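Local coordinates for protein 4-alpha-glucanotransferase (Corynebacterium glutamicum, PDB 5B68) that belongs to the amylomaltases, glucanotransferases also called disproportionating enzymes, and carries a TIM-barrel domain together with an N-terminal beta sandwich, at residues 175-187 and 208-221. Sequence-based numbering, arbitrary orientation.
With SO4 (sulfate ion), chain H.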
ATOM      1  N   SER A 175      -7.375 -24.166  -4.514  1.00 25.08           N
ATOM      2  CA  SER A 175      -7.448 -24.525  -3.111  1.00 26.70           C
ATOM      3  C   SER A 175      -7.817 -23.301  -2.264  1.00 22.76           C
ATOM      4  O   SER A 175      -6.982 -22.721  -1.612  1.00 23.77           O
ATOM      5  CB  SER A 175      -6.124 -25.152  -2.661  1.00 24.96           C
ATOM      6  OG  SER A 175      -6.165 -25.556  -1.321  1.00 26.17           O
ATOM      7  N   PRO A 176      -9.084 -22.898  -2.277  1.00 23.38           N
ATOM      8  CA  PRO A 176      -9.464 -21.661  -1.592  1.00 21.41           C
ATOM      9  C   PRO A 176      -9.253 -21.715  -0.090  1.00 21.59           C
ATOM     10  O   PRO A 176      -9.520 -22.708   0.530  1.00 23.00           O
ATOM     11  CB  PRO A 176     -10.950 -21.507  -1.926  1.00 22.82           C
ATOM     12  CG  PRO A 176     -11.113 -22.253  -3.188  1.00 23.47           C
ATOM     13  CD  PRO A 176     -10.206 -23.432  -3.056  1.00 23.54           C
ATOM     14  N   ARG A 177      -8.793 -20.612   0.466  1.00 19.29           N
ATOM     15  CA  ARG A 177      -8.445 -20.525   1.866  1.00 17.76           C
ATOM     16  C   ARG A 177      -9.084 -19.315   2.523  1.00 18.71           C
ATOM     17  O   ARG A 177      -9.596 -18.438   1.863  1.00 20.00           O
ATOM     18  CB  ARG A 177      -6.942 -20.412   2.073  1.00 19.11           C
ATOM     19  CG  ARG A 177      -6.125 -21.443   1.354  1.00 20.76           C
ATOM     20  CD  ARG A 177      -6.429 -22.866   1.779  1.00 22.73           C
ATOM     21  NE  ARG A 177      -5.655 -23.755   0.944  1.00 22.83           N
ATOM     22  CZ  ARG A 177      -4.406 -24.089   1.184  1.00 25.98           C
ATOM     23  NH1 ARG A 177      -3.810 -23.655   2.271  1.00 27.28           N
ATOM     24  NH2 ARG A 177      -3.762 -24.865   0.343  1.00 28.18           N
ATOM     25  N   SER A 178      -9.030 -19.300   3.842  1.00 18.86           N
ATOM     26  CA  SER A 178      -9.507 -18.141   4.613  1.00 18.67           C
ATOM     27  C   SER A 178      -8.369 -17.549   5.371  1.00 18.27           C
ATOM     28  O   SER A 178      -7.356 -18.219   5.609  1.00 21.14           O
ATOM     29  CB  SER A 178     -10.612 -18.497   5.611  1.00 21.22           C
ATOM     30  OG  SER A 178     -10.098 -19.272   6.681  1.00 23.14           O
ATOM     31  N   GLY A 179      -8.581 -16.333   5.838  1.00 17.46           N
ATOM     32  CA  GLY A 179      -7.662 -15.655   6.744  1.00 18.43           C
ATOM     33  C   GLY A 179      -8.385 -14.659   7.588  1.00 19.61           C
ATOM     34  O   GLY A 179      -9.599 -14.647   7.560  1.00 19.76           O
ATOM     35  N   VAL A 180      -7.626 -13.879   8.370  1.00 17.13           N
ATOM     36  CA  VAL A 180      -8.119 -12.963   9.320  1.00 18.06           C
ATOM     37  C   VAL A 180      -7.416 -11.631   9.052  1.00 17.96           C
ATOM     38  O   VAL A 180      -6.211 -11.609   8.712  1.00 17.92           O
ATOM     39  CB  VAL A 180      -7.770 -13.397  10.780  1.00 19.05           C
ATOM     40  CG1 VAL A 180      -8.134 -12.306  11.789  1.00 18.67           C
ATOM     41  CG2 VAL A 180      -8.443 -14.747  11.158  1.00 20.13           C
ATOM     42  N   MET A 181      -8.150 -10.546   9.155  1.00 15.96           N
ATOM     43  CA  MET A 181      -7.560  -9.189   9.147  1.00 16.93           C
ATOM     44  C   MET A 181      -7.590  -8.562  10.525  1.00 18.29           C
ATOM     45  O   MET A 181      -8.630  -8.581  11.224  1.00 19.49           O
ATOM     46  CB  MET A 181      -8.270  -8.250   8.174  1.00 19.40           C
ATOM     47  CG  MET A 181      -7.714  -6.801   8.117  1.00 18.99           C
ATOM     48  SD  MET A 181      -8.270  -5.670   9.399  1.00 21.12           S
ATOM     49  CE  MET A 181      -9.808  -5.150   8.633  1.00 23.64           C
ATOM     50  N   ALA A 182      -6.463  -7.995  10.941  1.00 18.04           N
ATOM     51  CA  ALA A 182      -6.389  -7.309  12.210  1.00 17.37           C
ATOM     52  C   ALA A 182      -5.666  -5.964  12.045  1.00 18.91           C
ATOM     53  O   ALA A 182      -4.683  -5.880  11.306  1.00 19.24           O
ATOM     54  CB  ALA A 182      -5.653  -8.106  13.243  1.00 19.79           C
ATOM     55  N   GLN A 183      -6.182  -4.949  12.733  1.00 18.62           N
ATOM     56  CA  GLN A 183      -5.463  -3.685  12.881  1.00 19.30           C
ATOM     57  C   GLN A 183      -4.517  -3.854  14.050  1.00 19.35           C
ATOM     58  O   GLN A 183      -4.878  -3.683  15.236  1.00 21.62           O
ATOM     59  CB  GLN A 183      -6.431  -2.529  13.065  1.00 18.03           C
ATOM     60  CG  GLN A 183      -7.350  -2.365  11.907  1.00 21.69           C
ATOM     61  CD  GLN A 183      -6.661  -1.787  10.677  1.00 21.45           C
ATOM     62  OE1 GLN A 183      -6.188  -0.660  10.743  1.00 23.19           O
ATOM     63  NE2 GLN A 183      -6.635  -2.514   9.564  1.00 19.66           N
ATOM     64  N   ILE A 184      -3.287  -4.288  13.774  1.00 19.94           N
ATOM     65  CA  ILE A 184      -2.444  -4.828  14.837  1.00 20.47           C
ATOM     66  C   ILE A 184      -2.111  -3.859  15.989  1.00 19.03           C
ATOM     67  O   ILE A 184      -1.953  -4.302  17.128  1.00 20.09           O
ATOM     68  CB  ILE A 184      -1.153  -5.546  14.260  1.00 22.61           C
ATOM     69  CG1 ILE A 184      -0.451  -6.399  15.306  1.00 23.66           C
ATOM     70  CG2 ILE A 184      -0.214  -4.506  13.692  1.00 23.93           C
ATOM     71  CD1 ILE A 184      -1.330  -7.525  15.785  1.00 26.48           C
ATOM     72  N   TYR A 185      -1.988  -2.577  15.683  1.00 20.76           N
ATOM     73  CA  TYR A 185      -1.735  -1.525  16.729  1.00 20.25           C
ATOM     74  C   TYR A 185      -2.884  -1.564  17.789  1.00 19.90           C
ATOM     75  O   TYR A 185      -2.697  -1.196  18.935  1.00 23.11           O
ATOM     76  CB  TYR A 185      -1.682  -0.104  16.077  1.00 20.94           C
ATOM     77  CG  TYR A 185      -2.819   0.226  15.180  1.00 20.38           C
ATOM     78  CD1 TYR A 185      -4.027   0.712  15.718  1.00 20.18           C
ATOM     79  CD2 TYR A 185      -2.771  -0.009  13.817  1.00 18.58           C
ATOM     80  CE1 TYR A 185      -5.095   0.957  14.928  1.00 21.01           C
ATOM     81  CE2 TYR A 185      -3.865   0.233  12.991  1.00 19.30           C
ATOM     82  CZ  TYR A 185      -5.032   0.705  13.585  1.00 19.00           C
ATOM     83  OH  TYR A 185      -6.138   0.937  12.850  1.00 21.64           O
ATOM     84  N   SER A 186      -4.059  -1.993  17.356  1.00 20.27           N
ATOM     85  CA  SER A 186      -5.232  -2.011  18.237  1.00 21.59           C
ATOM     86  C   SER A 186      -5.409  -3.284  19.039  1.00 22.72           C
ATOM     87  O   SER A 186      -6.296  -3.320  19.894  1.00 22.86           O
ATOM     88  CB  SER A 186      -6.535  -1.772  17.452  1.00 21.69           C
ATOM     89  OG  SER A 186      -6.959  -2.900  16.661  1.00 21.89           O
ATOM     90  N   VAL A 187      -4.611  -4.310  18.769  1.00 21.20           N
ATOM     91  CA  VAL A 187      -4.754  -5.592  19.436  1.00 21.50           C
ATOM     92  C   VAL A 187      -3.619  -5.799  20.412  1.00 23.11           C
ATOM     93  O   VAL A 187      -2.473  -5.813  20.039  1.00 25.97           O
ATOM     94  CB  VAL A 187      -4.715  -6.757  18.437  1.00 21.47           C
ATOM     95  CG1 VAL A 187      -5.065  -8.062  19.116  1.00 22.81           C
ATOM     96  CG2 VAL A 187      -5.638  -6.497  17.286  1.00 22.08           C
ATOM     97  N   VAL A 208      -4.776 -17.506  15.495  1.00 18.94           N
ATOM     98  CA  VAL A 208      -5.912 -17.647  14.532  1.00 19.40           C
ATOM     99  C   VAL A 208      -5.584 -18.784  13.597  1.00 18.14           C
ATOM    100  O   VAL A 208      -6.491 -19.364  13.018  1.00 22.14           O
ATOM    101  CB  VAL A 208      -6.242 -16.355  13.790  1.00 20.82           C
ATOM    102  CG1 VAL A 208      -6.673 -15.265  14.745  1.00 22.62           C
ATOM    103  CG2 VAL A 208      -5.051 -15.865  12.980  1.00 19.42           C
ATOM    104  N   ALA A 209      -4.301 -19.143  13.451  1.00 18.08           N
ATOM    105  CA  ALA A 209      -3.930 -20.261  12.612  1.00 19.13           C
ATOM    106  C   ALA A 209      -4.470 -21.596  13.195  1.00 23.27           C
ATOM    107  O   ALA A 209      -4.673 -22.541  12.460  1.00 22.28           O
ATOM    108  CB  ALA A 209      -2.422 -20.346  12.522  1.00 18.44           C
ATOM    109  N   GLN A 210      -4.737 -21.643  14.506  1.00 23.71           N
ATOM    110  CA  GLN A 210      -5.144 -22.924  15.163  1.00 26.14           C
ATOM    111  C   GLN A 210      -6.564 -23.220  14.734  1.00 25.72           C
ATOM    112  O   GLN A 210      -7.032 -24.348  14.863  1.00 27.73           O
ATOM    113  CB  GLN A 210      -5.127 -22.759  16.680  1.00 28.72           C
ATOM    114  CG  GLN A 210      -3.734 -22.517  17.171  1.00 29.97           C
ATOM    115  CD  GLN A 210      -3.639 -22.069  18.607  1.00 36.74           C
ATOM    116  OE1 GLN A 210      -4.638 -21.762  19.275  1.00 46.31           O
ATOM    117  NE2 GLN A 210      -2.399 -21.898  19.053  1.00 36.67           N
ATOM    118  N   ASP A 211      -7.294 -22.197  14.301  1.00 23.51           N
ATOM    119  CA  ASP A 211      -8.641 -22.383  13.820  1.00 25.47           C
ATOM    120  C   ASP A 211      -8.839 -22.323  12.327  1.00 25.36           C
ATOM    121  O   ASP A 211      -9.996 -22.248  11.905  1.00 25.37           O
ATOM    122  CB  ASP A 211      -9.594 -21.452  14.569  1.00 28.49           C
ATOM    123  CG  ASP A 211      -9.438 -21.607  16.042  1.00 29.94           C
ATOM    124  OD1 ASP A 211      -9.746 -22.704  16.522  1.00 28.67           O
ATOM    125  OD2 ASP A 211      -8.942 -20.704  16.719  1.00 32.53           O
ATOM    126  N   GLY A 212      -7.756 -22.428  11.563  1.00 22.16           N
ATOM    127  CA  GLY A 212      -7.861 -22.570  10.138  1.00 25.40           C
ATOM    128  C   GLY A 212      -7.362 -21.426   9.263  1.00 23.74           C
ATOM    129  O   GLY A 212      -7.360 -21.558   8.099  1.00 22.53           O
ATOM    130  N   ALA A 213      -7.046 -20.267   9.844  1.00 20.97           N
ATOM    131  CA  ALA A 213      -6.613 -19.143   9.057  1.00 19.24           C
ATOM    132  C   ALA A 213      -5.301 -19.453   8.364  1.00 17.93           C
ATOM    133  O   ALA A 213      -4.381 -19.945   9.017  1.00 19.60           O
ATOM    134  CB  ALA A 213      -6.451 -17.928   9.969  1.00 20.03           C
ATOM    135  N   ASP A 214      -5.191 -19.100   7.080  1.00 16.80           N
ATOM    136  CA  ASP A 214      -3.943 -19.260   6.310  1.00 17.51           C
ATOM    137  C   ASP A 214      -3.163 -17.931   6.112  1.00 18.68           C
ATOM    138  O   ASP A 214      -1.984 -17.991   5.676  1.00 18.93           O
ATOM    139  CB  ASP A 214      -4.197 -19.938   4.975  1.00 19.95           C
ATOM    140  CG  ASP A 214      -4.109 -21.467   5.084  1.00 22.72           C
ATOM    141  OD1 ASP A 214      -3.136 -21.929   5.699  1.00 20.66           O
ATOM    142  OD2 ASP A 214      -5.064 -22.172   4.640  1.00 21.53           O
ATOM    143  N   PHE A 215      -3.767 -16.809   6.470  1.00 19.09           N
ATOM    144  CA  PHE A 215      -3.054 -15.557   6.476  1.00 16.95           C
ATOM    145  C   PHE A 215      -3.571 -14.638   7.559  1.00 19.25           C
ATOM    146  O   PHE A 215      -4.668 -14.800   8.021  1.00 17.94           O
ATOM    147  CB  PHE A 215      -3.128 -14.882   5.113  1.00 16.92           C
ATOM    148  CG  PHE A 215      -4.500 -14.492   4.700  1.00 16.97           C
ATOM    149  CD1 PHE A 215      -5.002 -13.271   5.046  1.00 18.58           C
ATOM    150  CD2 PHE A 215      -5.273 -15.327   3.941  1.00 18.01           C
ATOM    151  CE1 PHE A 215      -6.258 -12.898   4.670  1.00 19.77           C
ATOM    152  CE2 PHE A 215      -6.533 -14.957   3.558  1.00 17.86           C
ATOM    153  CZ  PHE A 215      -7.024 -13.745   3.916  1.00 18.22           C
ATOM    154  N   LEU A 216      -2.741 -13.684   7.946  1.00 17.88           N
ATOM    155  CA  LEU A 216      -3.143 -12.601   8.806  1.00 17.59           C
ATOM    156  C   LEU A 216      -2.822 -11.277   8.083  1.00 19.90           C
ATOM    157  O   LEU A 216      -1.672 -10.886   7.949  1.00 17.43           O
ATOM    158  CB  LEU A 216      -2.414 -12.658  10.144  1.00 19.54           C
ATOM    159  CG  LEU A 216      -2.769 -11.557  11.107  1.00 18.71           C
ATOM    160  CD1 LEU A 216      -4.208 -11.683  11.592  1.00 19.57           C
ATOM    161  CD2 LEU A 216      -1.792 -11.597  12.251  1.00 20.23           C
ATOM    162  N   LEU A 217      -3.876 -10.658   7.573  1.00 17.22           N
ATOM    163  CA  LEU A 217      -3.773  -9.356   6.870  1.00 17.82           C
ATOM    164  C   LEU A 217      -3.763  -8.307   7.911  1.00 18.11           C
ATOM    165  O   LEU A 217      -4.646  -8.266   8.789  1.00 17.18           O
ATOM    166  CB  LEU A 217      -4.948  -9.170   5.891  1.00 17.95           C
ATOM    167  CG  LEU A 217      -5.230  -7.838   5.248  1.00 18.63           C
ATOM    168  CD1 LEU A 217      -4.035  -7.404   4.389  1.00 17.43           C
ATOM    169  CD2 LEU A 217      -6.415  -7.863   4.325  1.00 18.67           C
ATOM    170  N   ILE A 218      -2.820  -7.391   7.788  1.00 19.30           N
ATOM    171  CA  ILE A 218      -2.674  -6.288   8.682  1.00 17.78           C
ATOM    172  C   ILE A 218      -2.662  -4.916   7.985  1.00 19.70           C
ATOM    173  O   ILE A 218      -2.680  -4.785   6.760  1.00 19.13           O
ATOM    174  CB  ILE A 218      -1.459  -6.457   9.621  1.00 18.51           C
ATOM    175  CG1 ILE A 218      -0.150  -6.489   8.797  1.00 19.96           C
ATOM    176  CG2 ILE A 218      -1.619  -7.722  10.458  1.00 19.99           C
ATOM    177  CD1 ILE A 218       1.098  -6.436   9.615  1.00 21.69           C
ATOM    178  N   ASN A 219      -2.742  -3.887   8.805  1.00 17.39           N
ATOM    179  CA  ASN A 219      -2.548  -2.520   8.336  1.00 18.19           C
ATOM    180  C   ASN A 219      -1.142  -2.300   7.841  1.00 17.34           C
ATOM    181  O   ASN A 219      -0.241  -3.031   8.212  1.00 18.52           O
ATOM    182  CB  ASN A 219      -2.816  -1.514   9.467  1.00 18.99           C
ATOM    183  CG  ASN A 219      -1.981  -1.814  10.708  1.00 20.64           C
ATOM    184  OD1 ASN A 219      -0.903  -1.190  10.981  1.00 24.01           O
ATOM    185  ND2 ASN A 219      -2.398  -2.773  11.443  1.00 17.39           N
ATOM    186  N   PRO A 220      -0.951  -1.208   7.035  1.00 18.42           N
ATOM    187  CA  PRO A 220       0.390  -0.828   6.654  1.00 18.99           C
ATOM    188  C   PRO A 220       1.227  -0.595   7.908  1.00 19.64           C
ATOM    189  O   PRO A 220       0.733  -0.076   8.937  1.00 18.90           O
ATOM    190  CB  PRO A 220       0.171   0.511   5.885  1.00 17.73           C
ATOM    191  CG  PRO A 220      -1.260   0.488   5.401  1.00 20.19           C
ATOM    192  CD  PRO A 220      -1.964  -0.304   6.465  1.00 19.75           C
ATOM    193  N   MET A 221       2.488  -0.946   7.795  1.00 17.57           N
ATOM    194  CA  MET A 221       3.442  -0.816   8.913  1.00 18.95           C
ATOM    195  C   MET A 221       4.646   0.112   8.606  1.00 20.73           C
ATOM    196  O   MET A 221       5.733   0.027   9.223  1.00 21.85           O
ATOM    197  CB  MET A 221       3.966  -2.201   9.206  1.00 18.76           C
ATOM    198  CG  MET A 221       2.876  -3.253   9.473  1.00 24.50           C
ATOM    199  SD  MET A 221       2.156  -2.976  11.102  1.00 26.56           S
ATOM    200  CE  MET A 221       3.436  -3.764  12.077  1.00 29.76           C
TER
HETATM  201  S   SO4 H 807      -0.243 -25.700   1.715  1.00 52.98           S
HETATM  202  O1  SO4 H 807      -0.015 -27.010   1.057  1.00 70.91           O
HETATM  203  O2  SO4 H 807       1.019 -25.073   2.215  1.00 51.66           O
HETATM  204  O3  SO4 H 807      -0.870 -24.817   0.711  1.00 67.61           O
HETATM  205  O4  SO4 H 807      -1.148 -25.914   2.870  1.00 49.61           O
HETATM  206  O   HOH W   1      -7.640 -21.496   5.231  1.00 21.72           O
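V180 and M181 pair with L216 and L217 in the first beta-alpha-beta unit of the TIM-type barrel, where strand 177-182 runs parallel to strand 215-218 and helix 198-209 makes the crossover between them. V180 is gripped at both backbone ends, its N giving a bond to F215 O (3.1 Å) and its O taking one from L217 N; A182 N then bonds L217 O at 2.8 Å, almost in line with the carbonyl. Alternation sends V180 and L216 to the helix side. There the two branches of V180 serve different neighbours: with CG1 anti to the backbone N (chi1 172°), that methyl meets L216 CD1, while CG2 faces V208 CB at 3.8 Å, tip to tip, and also A213 CB. M181 and L217 lie on the other sheet face, toward the barrel interior, CG against CG.

Near the start of the strands, F215 lays its ring flat against G179, whose CA stands 3.5 Å from the ring centroid in a CH-pi contact. Glycine suits this place, since a side chain would occupy the space of the ring at CE2.

Helix 198-209 leads back to strand 215-218 through the type I turn A209-G212, whose last residue has backbone angles suited to glycine. Just beyond it, D214 N bonds S178 O, and its carboxylate meets R177: NH1 reaches OD2 at 3.1 Å, within the guanidinium plane but from above the carboxylate plane. Water 1 also bonds OD2, and OD1 accepts a bond from S380 N. R177 further holds S175 OG side-on through NE and NH2, and NH2 binds a sulfate, probably from the crystallisation liquor, that K171 NZ also bonds. Beyond the C-terminal ends of the two strands, I184 CG2 packs crosswise on M221 SD, 3.8 Å away.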